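Local coordinates for malonyl CoA:acyl carrier protein malonyltransferase (Streptomyces coelicolor, PDB 1NM2) that probably transfers the malonyl group from malonyl-CoA to holo-acyl carrier protein, a step of fatty acid biosynthesis, at residues P62-A67 / H97-I102; L296-P301 / D305-L310. All blocks are in the same frame, centred on the assembly; numbering follows the deposited sequence.

Contact 1: residues P62-A67 / H97-I102; sequences PLLVAA and HSVGEI. With ACY (acetic acid), chain D.
The flat carboxylate of the bound acetic acid meets Val99 and Ser98 on the same side of its plane. Val99 CG1 lies obliquely beneath it, 4.1 Å from ACY O and equally far from ACY OXT, while Ser98 OG rises toward OXT well out of the plane rather than along an edge. The hydrogen bond from Ser98 OG to ACY OXT is very short at 2.4 Å, a value to take with caution. Arg123 bonds both the serine hydroxyl and the acetate, and His202 NE2 is a further partner of Ser98 OG. Val99 faces two ways. While CG1 goes to the ligand, CG2 meets Leu64 CD1 of the helix at 3.9 Å, the two side chains crossing at about a right angle. The next residue of the helix, Val65, divides its branches. With CG1 anti to the backbone N (chi1 177°), CG2 is left to sit 4.1 Å from Val99 O, and CG1 loosely meets Ile102 CG2 at 4.5 Å. That carbonyl also accepts the N-H of Ile102. No hydrogen bond joins the segments; helix 57-75 backs the turn with aliphatic branches alone. The turn itself is type II', with Ser98 at a positive phi of 58°. This strained strand-to-helix turn and its GHSVG sequence are consistent with the nucleophile elbow of an alpha/beta hydrolase-like core, here with an acetate mimicking a malonyl group.

Contact 2: residues L296-P301 / D305-L310; sequences LALKTP and DAAREL
A single water links Pro301 and Asp305: it donates to Pro301 O at 2.9 Å and accepts the N-H of Asp305 N, also at 2.9 Å. It spans the mouth of a strand-loop-helix unit, in which strand 294-297, at one border of the parallel sheet of the alpha/beta hydrolase-like core, turns back into the C-terminal helix 304-314. The connecting loop is tied by Asp303, whose OD1 takes hydrogen bonds from the backbone N of both Lys299 and Thr300. Within the helix, Asp305 OD1 approaches the guanidinium of Arg308 edge-on and in its plane, making a long salt bridge of 3.8 Å to NE. Away from the water the two arms meet through hydrocarbon. Ala307 turns its methyl group to the strand side, where Leu298 CD2 touches CB at 3.8 Å and Leu296 CD2 comes to 4.2 Å of the same carbon; Leu75 of helix 57-75 also touches this alanine. Further along, Leu310 CD2 packs on Leu296 CB at 3.7 Å, and its side chain reaches Ile274 of the adjoining strand as well. Leu296 holds its CG anti to the backbone N (chi1 -173°), which carries the branched end out over the helix backbone. There CD1 rests over the face of the peptide between Ala306 and Ala307, 3.6 Å from Ala306 C.

Overall arrangement
Contact 1 lies deep in the chain, its centre about 6 Å from the chain's centre, and all its touching residues are buried. Contact 2 sits about 19 Å from that centre, with an exposed alanine among its touching residues. The contact centres are about 19 Å apart, and the segments do not touch. Strands 93-96 and 294-297, which lead into the second segment of contact 1 and the first of contact 2, belong to the same parallel sheet. Helix 57-75 supplies one side of contact 1 and, through Leu75, reaches the helix of contact 2. Both interfaces are aliphatic, but the polar groups beside contact 1 hold a ligand, whereas those of contact 2 tie a loop and bind water.

Contact 1: residues P62-A67 / H97-I102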
# COMPACT_ATOMS: atom_id res chain seq x y z
N PRO A 62 6.61 0.13 -8.03
CA PRO A 62 6.66 -1.16 -8.73
C PRO A 62 7.43 -2.24 -7.97
O PRO A 62 7.10 -3.42 -8.04
CB PRO A 62 7.31 -0.81 -10.08
CG PRO A 62 8.12 0.42 -9.77
CD PRO A 62 7.19 1.20 -8.86
N LEU A 63 8.47 -1.83 -7.24
CA LEU A 63 9.26 -2.78 -6.46
C LEU A 63 8.39 -3.44 -5.39
O LEU A 63 8.46 -4.65 -5.18
CB LEU A 63 10.44 -2.06 -5.79
CG LEU A 63 11.33 -2.90 -4.87
CD1 LEU A 63 11.91 -4.10 -5.62
CD2 LEU A 63 12.47 -2.02 -4.35
N LEU A 64 7.57 -2.65 -4.70
CA LEU A 64 6.69 -3.17 -3.66
C LEU A 64 5.67 -4.15 -4.23
O LEU A 64 5.40 -5.19 -3.62
CB LEU A 64 5.96 -2.02 -2.95
CG LEU A 64 6.80 -1.24 -1.94
CD1 LEU A 64 6.11 0.06 -1.57
CD2 LEU A 64 7.02 -2.11 -0.71
N VAL A 65 5.12 -3.83 -5.39
CA VAL A 65 4.12 -4.70 -6.02
C VAL A 65 4.73 -6.03 -6.44
O VAL A 65 4.15 -7.09 -6.22
CB VAL A 65 3.46 -4.00 -7.24
CG1 VAL A 65 2.48 -4.95 -7.92
CG2 VAL A 65 2.71 -2.74 -6.78
N ALA A 66 5.91 -5.98 -7.04
CA ALA A 66 6.59 -7.20 -7.47
C ALA A 66 6.91 -8.07 -6.27
O ALA A 66 6.81 -9.30 -6.34
CB ALA A 66 7.88 -6.85 -8.22
N ALA A 67 7.30 -7.44 -5.16
CA ALA A 67 7.62 -8.19 -3.95
C ALA A 67 6.38 -8.90 -3.40
O ALA A 67 6.45 -10.06 -2.99
CB ALA A 67 8.18 -7.24 -2.88
N HIS A 97 -2.43 -1.28 1.39
CA HIS A 97 -2.29 0.13 1.73
C HIS A 97 -1.73 0.95 0.56
O HIS A 97 -0.56 0.83 0.22
CB HIS A 97 -1.39 0.28 2.96
CG HIS A 97 -1.58 1.57 3.69
ND1 HIS A 97 -1.11 2.78 3.21
CD2 HIS A 97 -2.21 1.86 4.85
CE1 HIS A 97 -1.45 3.75 4.04
NE2 HIS A 97 -2.12 3.21 5.05
N SER A 98 -2.59 1.76 -0.04
CA SER A 98 -2.23 2.61 -1.18
C SER A 98 -1.70 1.79 -2.36
O SER A 98 -2.49 1.22 -3.11
CB SER A 98 -1.20 3.66 -0.75
OG SER A 98 -1.13 4.70 -1.72
N VAL A 99 -0.38 1.73 -2.53
CA VAL A 99 0.18 0.94 -3.63
C VAL A 99 -0.19 -0.53 -3.44
O VAL A 99 -0.33 -1.28 -4.41
CB VAL A 99 1.73 1.04 -3.69
CG1 VAL A 99 2.17 2.48 -3.73
CG2 VAL A 99 2.35 0.32 -2.51
N GLY A 100 -0.36 -0.93 -2.18
CA GLY A 100 -0.72 -2.30 -1.88
C GLY A 100 -2.07 -2.69 -2.47
O GLY A 100 -2.38 -3.88 -2.57
N GLU A 101 -2.86 -1.69 -2.85
CA GLU A 101 -4.18 -1.96 -3.44
C GLU A 101 -4.03 -2.57 -4.83
O GLU A 101 -4.88 -3.35 -5.27
CB GLU A 101 -5.00 -0.68 -3.57
CG GLU A 101 -5.42 -0.05 -2.26
CD GLU A 101 -6.78 0.62 -2.38
OE1 GLU A 101 -7.76 0.06 -1.85
OE2 GLU A 101 -6.87 1.70 -3.01
N ILE A 102 -2.97 -2.19 -5.54
CA ILE A 102 -2.75 -2.73 -6.86
C ILE A 102 -2.32 -4.18 -6.67
O ILE A 102 -2.74 -5.06 -7.40
CB ILE A 102 -1.65 -1.95 -7.64
CG1 ILE A 102 -2.18 -0.56 -8.04
CG2 ILE A 102 -1.25 -2.71 -8.90
CD1 ILE A 102 -2.45 0.37 -6.88
C ACY D . 1.51 6.29 -1.90
O ACY D . 2.78 6.18 -2.14
OXT ACY D . 0.55 6.10 -2.71
CH3 ACY D . 1.20 6.70 -0.47

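Contact 2: residues L296-P301 / D305-L310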
# COMPACT_ATOMS: atom_id res chain seq x y z
N LEU A 296 0.63 -12.50 10.73
CA LEU A 296 1.93 -12.98 10.31
C LEU A 296 2.42 -12.13 9.15
O LEU A 296 1.69 -11.89 8.18
CB LEU A 296 1.86 -14.46 9.88
CG LEU A 296 3.19 -15.16 9.57
CD1 LEU A 296 3.01 -16.67 9.64
CD2 LEU A 296 3.69 -14.75 8.20
N ALA A 297 3.66 -11.65 9.26
CA ALA A 297 4.25 -10.83 8.21
C ALA A 297 5.33 -11.61 7.48
O ALA A 297 6.20 -12.21 8.11
CB ALA A 297 4.84 -9.56 8.82
N LEU A 298 5.25 -11.63 6.16
CA LEU A 298 6.25 -12.32 5.35
C LEU A 298 7.41 -11.37 5.10
O LEU A 298 7.25 -10.35 4.44
CB LEU A 298 5.67 -12.76 4.01
CG LEU A 298 4.62 -13.88 4.04
CD1 LEU A 298 4.10 -14.12 2.64
CD2 LEU A 298 5.24 -15.15 4.62
N LYS A 299 8.58 -11.70 5.65
CA LYS A 299 9.75 -10.86 5.45
C LYS A 299 10.78 -11.59 4.58
O LYS A 299 11.43 -10.97 3.74
CB LYS A 299 10.34 -10.46 6.80
CG LYS A 299 9.36 -9.64 7.63
CD LYS A 299 9.96 -9.18 8.95
CE LYS A 299 8.99 -8.30 9.71
NZ LYS A 299 9.59 -7.78 10.97
N THR A 300 10.92 -12.90 4.78
CA THR A 300 11.85 -13.71 3.99
C THR A 300 11.22 -15.08 3.74
O THR A 300 10.27 -15.46 4.41
CB THR A 300 13.21 -13.93 4.71
OG1 THR A 300 13.01 -14.80 5.83
CG2 THR A 300 13.80 -12.61 5.19
N PRO A 301 11.75 -15.83 2.76
CA PRO A 301 11.22 -17.16 2.44
C PRO A 301 11.15 -18.08 3.66
O PRO A 301 10.34 -19.01 3.70
CB PRO A 301 12.20 -17.67 1.39
CG PRO A 301 12.54 -16.41 0.64
CD PRO A 301 12.77 -15.42 1.77
N ASP A 305 6.93 -21.41 5.81
CA ASP A 305 6.39 -22.57 6.50
C ASP A 305 5.33 -22.18 7.53
O ASP A 305 4.24 -22.75 7.57
CB ASP A 305 7.51 -23.37 7.17
CG ASP A 305 8.09 -24.43 6.26
OD1 ASP A 305 8.19 -24.17 5.04
OD2 ASP A 305 8.46 -25.51 6.75
N ALA A 306 5.65 -21.19 8.36
CA ALA A 306 4.71 -20.72 9.37
C ALA A 306 3.46 -20.14 8.68
O ALA A 306 2.34 -20.29 9.18
CB ALA A 306 5.36 -19.66 10.25
N ALA A 307 3.66 -19.48 7.55
CA ALA A 307 2.55 -18.90 6.81
C ALA A 307 1.64 -20.00 6.28
O ALA A 307 0.41 -19.90 6.36
CB ALA A 307 3.07 -18.04 5.66
N ARG A 308 2.23 -21.05 5.72
CA ARG A 308 1.46 -22.17 5.17
C ARG A 308 0.58 -22.79 6.25
O ARG A 308 -0.57 -23.16 5.99
CB ARG A 308 2.39 -23.24 4.60
CG ARG A 308 3.36 -22.76 3.55
CD ARG A 308 4.33 -23.89 3.19
NE ARG A 308 5.51 -23.41 2.47
CZ ARG A 308 5.49 -22.92 1.24
NH1 ARG A 308 4.35 -22.86 0.56
NH2 ARG A 308 6.62 -22.50 0.67
N GLU A 309 1.11 -22.91 7.47
CA GLU A 309 0.35 -23.49 8.57
C GLU A 309 -0.85 -22.61 8.86
O GLU A 309 -1.97 -23.10 9.06
CB GLU A 309 1.22 -23.58 9.83
CG GLU A 309 2.56 -24.25 9.62
CD GLU A 309 3.38 -24.31 10.90
OE1 GLU A 309 3.52 -23.26 11.57
OE2 GLU A 309 3.87 -25.40 11.23
N LEU A 310 -0.62 -21.30 8.89
CA LEU A 310 -1.68 -20.35 9.17
C LEU A 310 -2.74 -20.42 8.07
O LEU A 310 -3.94 -20.39 8.34
CB LEU A 310 -1.11 -18.93 9.26
CG LEU A 310 -2.00 -17.88 9.93
CD1 LEU A 310 -2.44 -18.37 11.30
CD2 LEU A 310 -1.23 -16.57 10.04
O HOH W 1 9.83 -21.39 5.33